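Local coordinates for protein PrgZ (PDB 4FAJ) that serves as an extracellular, membrane-anchored receptor that binds peptide pheromone, and probably takes part in peptide uptake like other family 5 solute-binding proteins, at residues Leu73-Ala78 / Thr85-Val90; Tyr95-Lys100 / Leu205-Ala210; Ser412-Val417 / Thr444-Pro449. All coordinates share one frame; numbering follows the deposited sequence.

Contact 1: Leu73-Ala78 / Thr85-Val90; sequences LDPATA and TLLANV
L87 points at the turn formed by L73-A78, and almost everything that is tight in this contact happens at its two methyls. With CG anti to the carbonyl carbon (chi1 -75°) the side chain leaves the helix toward the turn and splits there. CD1 makes a 3.6 Å apolar contact with the CB of A78 and also lies 3.9 Å from the backbone N of P75, at the D74-P75 peptide, while CD2 rests 3.8 Å from the carbonyl O of L73. A branched leucine suits the place because one residue fills two sites. The looser part is at L73 and L86, which cross obliquely and meet only tip to tip, CD2 of L73 to CD2 of L86 at 3.8 Å. P75 adds its CD, 4.4 Å from CD1 of L87. The CB of D74 points away from the helix; its OD1 takes the N-H of A76 in an Asx turn from above the carboxylate plane, and its OD2 forms a salt bridge with R148. The O of D74 accepts from both T77 N and A78 N, and these bonds help to hold the turn. The whole contact is buried, with helix 139-150 packed on A76 behind the turn and I255 of strand 252-257 touching L86 and V90 on helix 81-90.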
loop_
_atom_site.group_PDB
_atom_site.type_symbol
_atom_site.label_atom_id
_atom_site.label_comp_id
_atom_site.label_asym_id
_atom_site.label_seq_id
_atom_site.Cartn_x
_atom_site.Cartn_y
_atom_site.Cartn_z
ATOM N N LEU A 73 -0.174 11.557 9.067
ATOM C CA LEU A 73 -1.008 11.235 10.221
ATOM C C LEU A 73 -2.496 11.486 9.928
ATOM O O LEU A 73 -3.313 11.561 10.856
ATOM C CB LEU A 73 -0.567 12.057 11.432
ATOM C CG LEU A 73 0.881 11.916 11.883
ATOM C CD1 LEU A 73 1.177 12.903 13.011
ATOM C CD2 LEU A 73 1.138 10.493 12.332
ATOM N N ASP A 74 -2.838 11.619 8.650
ATOM C CA ASP A 74 -4.199 11.953 8.222
ATOM C C ASP A 74 -4.753 10.846 7.314
ATOM O O ASP A 74 -4.232 10.616 6.216
ATOM C CB ASP A 74 -4.195 13.294 7.491
ATOM C CG ASP A 74 -5.594 13.768 7.078
ATOM O OD1 ASP A 74 -6.614 13.079 7.321
ATOM O OD2 ASP A 74 -5.668 14.861 6.480
ATOM N N PRO A 75 -5.840 10.181 7.752
ATOM C CA PRO A 75 -6.508 9.168 6.928
ATOM C C PRO A 75 -6.726 9.578 5.469
ATOM O O PRO A 75 -6.620 8.751 4.562
ATOM C CB PRO A 75 -7.869 9.003 7.627
ATOM C CG PRO A 75 -7.583 9.268 9.045
ATOM C CD PRO A 75 -6.539 10.370 9.041
ATOM N N ALA A 76 -7.056 10.841 5.248
ATOM C CA ALA A 76 -7.335 11.323 3.907
ATOM C C ALA A 76 -6.099 11.315 3.010
ATOM O O ALA A 76 -6.237 11.167 1.805
ATOM C CB ALA A 76 -7.954 12.727 3.956
ATOM N N THR A 77 -4.902 11.459 3.579
ATOM C CA THR A 77 -3.681 11.590 2.780
ATOM C C THR A 77 -2.686 10.433 2.897
ATOM O O THR A 77 -1.779 10.346 2.078
ATOM C CB THR A 77 -2.914 12.888 3.114
ATOM O OG1 THR A 77 -2.381 12.804 4.444
ATOM C CG2 THR A 77 -3.837 14.116 2.972
ATOM N N ALA A 78 -2.850 9.556 3.891
ATOM C CA ALA A 78 -1.922 8.450 4.109
ATOM C C ALA A 78 -2.079 7.347 3.041
ATOM O O ALA A 78 -3.166 6.804 2.852
ATOM C CB ALA A 78 -2.110 7.867 5.502
ATOM N N THR A 85 0.235 1.411 8.767
ATOM C CA THR A 85 0.398 0.609 9.983
ATOM C C THR A 85 0.256 1.428 11.285
ATOM O O THR A 85 -0.407 0.987 12.240
ATOM C CB THR A 85 1.745 -0.151 9.979
ATOM O OG1 THR A 85 1.686 -1.202 9.001
ATOM C CG2 THR A 85 2.037 -0.766 11.366
ATOM N N LEU A 86 0.852 2.620 11.331
ATOM C CA LEU A 86 0.699 3.456 12.518
ATOM C C LEU A 86 -0.772 3.824 12.721
ATOM O O LEU A 86 -1.312 3.682 13.819
ATOM C CB LEU A 86 1.524 4.727 12.421
ATOM C CG LEU A 86 1.306 5.732 13.556
ATOM C CD1 LEU A 86 1.644 5.119 14.907
ATOM C CD2 LEU A 86 2.152 6.981 13.272
ATOM N N LEU A 87 -1.416 4.289 11.657
ATOM C CA LEU A 87 -2.826 4.698 11.742
ATOM C C LEU A 87 -3.740 3.515 12.091
ATOM O O LEU A 87 -4.714 3.688 12.836
ATOM C CB LEU A 87 -3.292 5.407 10.454
ATOM C CG LEU A 87 -2.827 6.848 10.234
ATOM C CD1 LEU A 87 -3.363 7.397 8.886
ATOM C CD2 LEU A 87 -3.220 7.773 11.365
ATOM N N ALA A 88 -3.429 2.316 11.593
ATOM C CA ALA A 88 -4.210 1.120 11.946
ATOM C C ALA A 88 -4.132 0.800 13.448
ATOM O O ALA A 88 -5.002 0.121 13.988
ATOM C CB ALA A 88 -3.772 -0.088 11.105
ATOM N N ASN A 89 -3.117 1.340 14.118
ATOM C CA ASN A 89 -2.874 1.083 15.543
ATOM C C ASN A 89 -3.183 2.255 16.504
ATOM O O ASN A 89 -3.510 2.014 17.681
ATOM C CB ASN A 89 -1.446 0.582 15.715
ATOM C CG ASN A 89 -1.278 -0.833 15.225
ATOM O OD1 ASN A 89 -1.673 -1.781 15.904
ATOM N ND2 ASN A 89 -0.688 -0.995 14.044
ATOM N N VAL A 90 -3.109 3.500 16.023
ATOM C CA VAL A 90 -3.543 4.647 16.826
ATOM C C VAL A 90 -4.954 5.126 16.479
ATOM O O VAL A 90 -5.550 5.886 17.239
ATOM C CB VAL A 90 -2.502 5.824 16.844
ATOM C CG1 VAL A 90 -1.160 5.338 17.408
ATOM C CG2 VAL A 90 -2.339 6.461 15.454
#

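Contact 2: Tyr95-Lys100 / Leu205-Ala210; sequences YRLDEK and LLSLTA. With GOL (glycerol), chain D.
The ring of Y95 meets L206 at its edge rather than over a face: CB of L206 lies near the ring plane, 3.8 Å from CD2, and CD1 of L206 comes to 3.9 Å from CE2. The two side chains run side by side in the same direction, each with CG anti to the carbonyl carbon. I123 of strand 120-124 touches both, while A108 and P112 also pack on the tyrosine. A long aromatic suits this position because its flank can be apolar while its tip, the OH, reaches the carbonyl of G110 in a hydrogen bond. Nearer the backbone, S207 sits against strand 95-97 with CA 3.4 Å from the O of Y95, a CA-H...O contact. Its OG takes the crowded position between N and carbonyl carbon (chi1 71°), where it bonds back to the O of D204 and is brushed by CD2 of L97 at 3.6 Å. The type I turn L205-L208 presents this small residue to the strand. The CB of R96 points away from the turn; its guanidinium forms salt bridges with E92 and D556. A glycerol, probably from the crystallisation liquor and also bound by Y212 OH and A553 N, bridges the segments: L97 N donates to its O2 at 2.8 Å, nearly straight at 168°, and its O3 donates to the O of S207 at 2.6 Å. Direct contact is apolar and CH...O in kind, and conventional hydrogen bonding between strand and turn runs through a small polyol, which shows that a backbone N-H and C=O here can be reached by a bound molecule.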
loop_
_atom_site.group_PDB
_atom_site.type_symbol
_atom_site.label_atom_id
_atom_site.label_comp_id
_atom_site.label_asym_id
_atom_site.label_seq_id
_atom_site.Cartn_x
_atom_site.Cartn_y
_atom_site.Cartn_z
ATOM N N TYR A 95 -14.746 -1.227 10.508
ATOM C CA TYR A 95 -14.341 -2.632 10.526
ATOM C C TYR A 95 -12.810 -2.752 10.627
ATOM O O TYR A 95 -12.061 -1.819 10.293
ATOM C CB TYR A 95 -14.892 -3.377 9.284
ATOM C CG TYR A 95 -16.380 -3.246 9.203
ATOM C CD1 TYR A 95 -17.207 -4.118 9.899
ATOM C CD2 TYR A 95 -16.971 -2.182 8.526
ATOM C CE1 TYR A 95 -18.570 -3.964 9.888
ATOM C CE2 TYR A 95 -18.345 -2.021 8.511
ATOM C CZ TYR A 95 -19.136 -2.910 9.191
ATOM O OH TYR A 95 -20.492 -2.764 9.205
ATOM N N ARG A 96 -12.376 -3.903 11.134
ATOM C CA ARG A 96 -10.967 -4.242 11.347
ATOM C C ARG A 96 -10.776 -5.690 10.882
ATOM O O ARG A 96 -11.594 -6.559 11.212
ATOM C CB ARG A 96 -10.625 -4.133 12.833
ATOM C CG ARG A 96 -9.162 -4.450 13.187
ATOM C CD ARG A 96 -9.006 -4.701 14.671
ATOM N NE ARG A 96 -9.219 -3.498 15.487
ATOM C CZ ARG A 96 -8.311 -2.546 15.713
ATOM N NH1 ARG A 96 -7.087 -2.614 15.183
ATOM N NH2 ARG A 96 -8.625 -1.512 16.485
ATOM N N LEU A 97 -9.706 -5.945 10.126
ATOM C CA LEU A 97 -9.443 -7.294 9.621
ATOM C C LEU A 97 -9.105 -8.274 10.730
ATOM O O LEU A 97 -8.378 -7.946 11.684
ATOM C CB LEU A 97 -8.318 -7.293 8.573
ATOM C CG LEU A 97 -8.554 -6.506 7.286
ATOM C CD1 LEU A 97 -7.449 -6.876 6.282
ATOM C CD2 LEU A 97 -9.953 -6.708 6.669
ATOM N N ASP A 98 -9.653 -9.477 10.616
ATOM C CA ASP A 98 -9.317 -10.563 11.525
ATOM C C ASP A 98 -8.130 -11.359 10.983
ATOM O O ASP A 98 -7.567 -11.024 9.944
ATOM C CB ASP A 98 -10.535 -11.474 11.789
ATOM C CG ASP A 98 -11.020 -12.225 10.546
ATOM O OD1 ASP A 98 -10.282 -12.300 9.532
ATOM O OD2 ASP A 98 -12.167 -12.738 10.594
ATOM N N GLU A 99 -7.769 -12.422 11.694
ATOM C CA GLU A 99 -6.620 -13.253 11.338
ATOM C C GLU A 99 -6.705 -13.881 9.939
ATOM O O GLU A 99 -5.685 -14.299 9.376
ATOM C CB GLU A 99 -6.377 -14.327 12.419
ATOM C CG GLU A 99 -7.487 -15.381 12.591
ATOM C CD GLU A 99 -8.683 -14.895 13.406
ATOM O OE1 GLU A 99 -8.735 -13.686 13.768
ATOM O OE2 GLU A 99 -9.581 -15.731 13.685
ATOM N N LYS A 100 -7.910 -13.937 9.376
ATOM C CA LYS A 100 -8.121 -14.444 8.021
ATOM C C LYS A 100 -8.319 -13.325 7.014
ATOM O O LYS A 100 -8.783 -13.563 5.905
ATOM C CB LYS A 100 -9.329 -15.387 8.005
ATOM C CG LYS A 100 -9.122 -16.618 8.872
ATOM C CD LYS A 100 -10.218 -17.654 8.670
ATOM C CE LYS A 100 -9.740 -19.043 9.067
ATOM N NZ LYS A 100 -9.253 -19.097 10.478
ATOM N N LEU A 205 -13.525 -2.341 1.902
ATOM C CA LEU A 205 -13.099 -0.941 1.773
ATOM C C LEU A 205 -13.319 -0.153 3.062
ATOM O O LEU A 205 -12.518 0.722 3.417
ATOM C CB LEU A 205 -13.839 -0.260 0.629
ATOM C CG LEU A 205 -13.504 -0.775 -0.775
ATOM C CD1 LEU A 205 -14.292 -0.014 -1.806
ATOM C CD2 LEU A 205 -12.024 -0.663 -1.064
ATOM N N LEU A 206 -14.410 -0.464 3.762
ATOM C CA LEU A 206 -14.744 0.199 5.025
ATOM C C LEU A 206 -13.777 -0.124 6.162
ATOM O O LEU A 206 -13.872 0.487 7.234
ATOM C CB LEU A 206 -16.176 -0.165 5.459
ATOM C CG LEU A 206 -17.311 0.270 4.534
ATOM C CD1 LEU A 206 -18.682 -0.164 5.074
ATOM C CD2 LEU A 206 -17.275 1.782 4.267
ATOM N N SER A 207 -12.871 -1.085 5.950
ATOM C CA SER A 207 -11.840 -1.404 6.936
ATOM C C SER A 207 -10.537 -0.630 6.691
ATOM O O SER A 207 -9.626 -0.682 7.513
ATOM C CB SER A 207 -11.550 -2.911 6.948
ATOM O OG SER A 207 -10.866 -3.310 5.778
ATOM N N LEU A 208 -10.448 0.068 5.561
ATOM C CA LEU A 208 -9.215 0.738 5.164
ATOM C C LEU A 208 -9.052 2.052 5.917
ATOM O O LEU A 208 -10.033 2.765 6.175
ATOM C CB LEU A 208 -9.214 1.029 3.661
ATOM C CG LEU A 208 -9.306 -0.179 2.718
ATOM C CD1 LEU A 208 -9.256 0.272 1.267
ATOM C CD2 LEU A 208 -8.214 -1.182 3.016
ATOM N N THR A 209 -7.802 2.390 6.218
ATOM C CA THR A 209 -7.496 3.643 6.916
ATOM C C THR A 209 -8.105 4.854 6.200
ATOM O O THR A 209 -8.562 5.786 6.847
ATOM C CB THR A 209 -5.972 3.826 7.148
ATOM O OG1 THR A 209 -5.281 3.885 5.894
ATOM C CG2 THR A 209 -5.419 2.686 8.005
ATOM N N ALA A 210 -8.155 4.828 4.873
ATOM C CA ALA A 210 -8.784 5.918 4.098
ATOM C C ALA A 210 -10.242 6.186 4.473
ATOM O O ALA A 210 -10.724 7.317 4.344
ATOM C CB ALA A 210 -8.686 5.633 2.596
HETATM C C1 GOL D . -6.255 -3.569 7.992
HETATM O O1 GOL D . -6.067 -2.862 6.778
HETATM C C2 GOL D . -7.543 -3.132 8.698
HETATM O O2 GOL D . -7.777 -3.948 9.835
HETATM C C3 GOL D . -7.400 -1.676 9.145
HETATM O O3 GOL D . -8.581 -1.249 9.822
#

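Contact 3: Ser412-Val417 / Thr444-Pro449; sequences SLDLLV and TVTPIP
D414 starts from strand 412-418 with CG anti to the backbone N (chi1 -176°), which swings the carboxylate across to the neighbouring strand. Its CB passes 3.4 Å from OG1 of T444, CG stands behind OD1, 3.3 Å from OG1 of T446, and OD1 ends between the hydroxyls, accepting from T444 OG1 at 2.7 Å and from T446 OG1 at 2.6 Å. OD2 lies 3.4 Å from T446 OG1. The first hydroxyl uses the anti lone pair of OD1, the second the syn one on the side of OD2. Threonines two residues apart put their hydroxyls on the same face; T444 holds OG1 in the crowded position between N and carbonyl carbon, T446 beside the backbone N, which turns both toward one oxygen. Farther along this face L416 lays CD2 beside CB of T446, and its methyls meet CD1 of I448, with F453 of helix 450-459 covering both residues. On the other face V417 sets CG2 3.8 Å from CG1 of V445 and also against P447; beta-branched valines suit the strand, and P447 is tolerated because its N points away from strand 412-418. Beneath the side chains the strands run parallel, their short axes at 26°, in the right-handed beta-alpha-beta crossover completed by helix 421-437. Five backbone hydrogen bonds join them, from T444 N to L413 O through to I448 N to V417 O, T446 N to L415 O being the straightest at 172°. Among the CA-H...O contacts of this parallel register, CA of P447 lies 3.2 Å from the O of V417. Two donors on one oxygen fix the carboxylate's rotation and would be expected to favour its ionised form, probably steadied by the neutral hydroxyls.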
loop_
_atom_site.group_PDB
_atom_site.type_symbol
_atom_site.label_atom_id
_atom_site.label_comp_id
_atom_site.label_asym_id
_atom_site.label_seq_id
_atom_site.Cartn_x
_atom_site.Cartn_y
_atom_site.Cartn_z
ATOM N N SER A 412 20.040 7.251 -22.070
ATOM C CA SER A 412 20.218 7.194 -20.629
ATOM C C SER A 412 18.873 7.202 -19.897
ATOM O O SER A 412 17.948 7.925 -20.281
ATOM C CB SER A 412 21.065 8.385 -20.170
ATOM O OG SER A 412 20.923 8.611 -18.784
ATOM N N LEU A 413 18.785 6.397 -18.838
ATOM C CA LEU A 413 17.593 6.330 -18.006
ATOM C C LEU A 413 17.980 6.377 -16.537
ATOM O O LEU A 413 18.863 5.643 -16.101
ATOM C CB LEU A 413 16.815 5.047 -18.283
ATOM C CG LEU A 413 16.157 4.931 -19.653
ATOM C CD1 LEU A 413 15.507 3.571 -19.797
ATOM C CD2 LEU A 413 15.140 6.046 -19.875
ATOM N N ASP A 414 17.315 7.239 -15.781
ATOM C CA ASP A 414 17.509 7.296 -14.345
ATOM C C ASP A 414 16.513 6.389 -13.617
ATOM O O ASP A 414 15.353 6.288 -14.020
ATOM C CB ASP A 414 17.351 8.718 -13.826
ATOM C CG ASP A 414 17.637 8.805 -12.349
ATOM O OD1 ASP A 414 18.793 8.529 -11.976
ATOM O OD2 ASP A 414 16.702 9.093 -11.565
ATOM N N LEU A 415 16.983 5.754 -12.544
ATOM C CA LEU A 415 16.183 4.846 -11.737
ATOM C C LEU A 415 16.132 5.332 -10.282
ATOM O O LEU A 415 17.135 5.272 -9.560
ATOM C CB LEU A 415 16.783 3.434 -11.803
ATOM C CG LEU A 415 16.130 2.346 -10.946
ATOM C CD1 LEU A 415 14.612 2.315 -11.144
ATOM C CD2 LEU A 415 16.743 0.990 -11.263
ATOM N N LEU A 416 14.966 5.815 -9.864
ATOM C CA LEU A 416 14.746 6.249 -8.484
ATOM C C LEU A 416 14.498 5.058 -7.566
ATOM O O LEU A 416 13.711 4.158 -7.889
ATOM C CB LEU A 416 13.550 7.206 -8.379
ATOM C CG LEU A 416 13.713 8.642 -8.864
ATOM C CD1 LEU A 416 12.467 9.458 -8.511
ATOM C CD2 LEU A 416 14.984 9.280 -8.289
ATOM N N VAL A 417 15.165 5.068 -6.419
ATOM C CA VAL A 417 14.986 4.048 -5.408
ATOM C C VAL A 417 15.042 4.690 -4.028
ATOM O O VAL A 417 15.642 5.752 -3.842
ATOM C CB VAL A 417 16.068 2.947 -5.502
ATOM C CG1 VAL A 417 16.063 2.289 -6.883
ATOM C CG2 VAL A 417 17.467 3.507 -5.174
ATOM N N THR A 444 21.387 5.156 -14.500
ATOM C CA THR A 444 21.861 5.746 -13.255
ATOM C C THR A 444 20.899 5.348 -12.144
ATOM O O THR A 444 19.688 5.271 -12.366
ATOM C CB THR A 444 21.946 7.281 -13.352
ATOM O OG1 THR A 444 20.670 7.812 -13.740
ATOM C CG2 THR A 444 22.988 7.694 -14.379
ATOM N N VAL A 445 21.430 5.064 -10.963
ATOM C CA VAL A 445 20.594 4.751 -9.811
ATOM C C VAL A 445 20.645 5.920 -8.850
ATOM O O VAL A 445 21.735 6.355 -8.472
ATOM C CB VAL A 445 21.071 3.487 -9.093
ATOM C CG1 VAL A 445 20.198 3.220 -7.867
ATOM C CG2 VAL A 445 21.050 2.278 -10.049
ATOM N N THR A 446 19.476 6.428 -8.456
ATOM C CA THR A 446 19.395 7.602 -7.582
ATOM C C THR A 446 18.613 7.259 -6.308
ATOM O O THR A 446 17.383 7.267 -6.316
ATOM C CB THR A 446 18.743 8.789 -8.305
ATOM O OG1 THR A 446 19.440 9.025 -9.537
ATOM C CG2 THR A 446 18.782 10.043 -7.425
ATOM N N PRO A 447 19.329 6.923 -5.220
ATOM C CA PRO A 447 18.677 6.670 -3.938
ATOM C C PRO A 447 18.263 7.956 -3.237
ATOM O O PRO A 447 19.097 8.860 -3.048
ATOM C CB PRO A 447 19.762 5.955 -3.117
ATOM C CG PRO A 447 20.869 5.661 -4.066
ATOM C CD PRO A 447 20.778 6.658 -5.146
ATOM N N ILE A 448 16.996 8.028 -2.836
ATOM C CA ILE A 448 16.457 9.206 -2.182
ATOM C C ILE A 448 15.593 8.854 -0.973
ATOM O O ILE A 448 15.075 7.725 -0.868
ATOM C CB ILE A 448 15.624 10.096 -3.167
ATOM C CG1 ILE A 448 14.608 9.261 -3.954
ATOM C CG2 ILE A 448 16.549 10.830 -4.137
ATOM C CD1 ILE A 448 13.628 10.098 -4.750
ATOM N N PRO A 449 15.434 9.819 -0.049
ATOM C CA PRO A 449 14.541 9.649 1.093
ATOM C C PRO A 449 13.081 9.472 0.682
ATOM O O PRO A 449 12.662 9.968 -0.361
ATOM C CB PRO A 449 14.711 10.956 1.872
ATOM C CG PRO A 449 15.980 11.516 1.419
ATOM C CD PRO A 449 16.109 11.129 -0.008
#

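Overall arrangement
Contacts 1 and 2 are neighbours, with centres about 13 Å apart, and they touch directly: CB of P75 lies 3.4 Å from the O of T209, and helix 81-90 leads along the chain into strand 95-97. Contact 3 stands apart, its centre about 28 Å from that of contact 1 and about 35 Å from that of contact 2, on the opposite side of the chain's centre from the latter. All three follow one another in series. Zinc sites lie in the neighbourhood of contacts 2 and 3 without touching them: the side chain of R96 is about 8 Å from a zinc ion held by D263 and D266, and that of P447 about 10 Å from the side chain of E421, a ligand of another zinc.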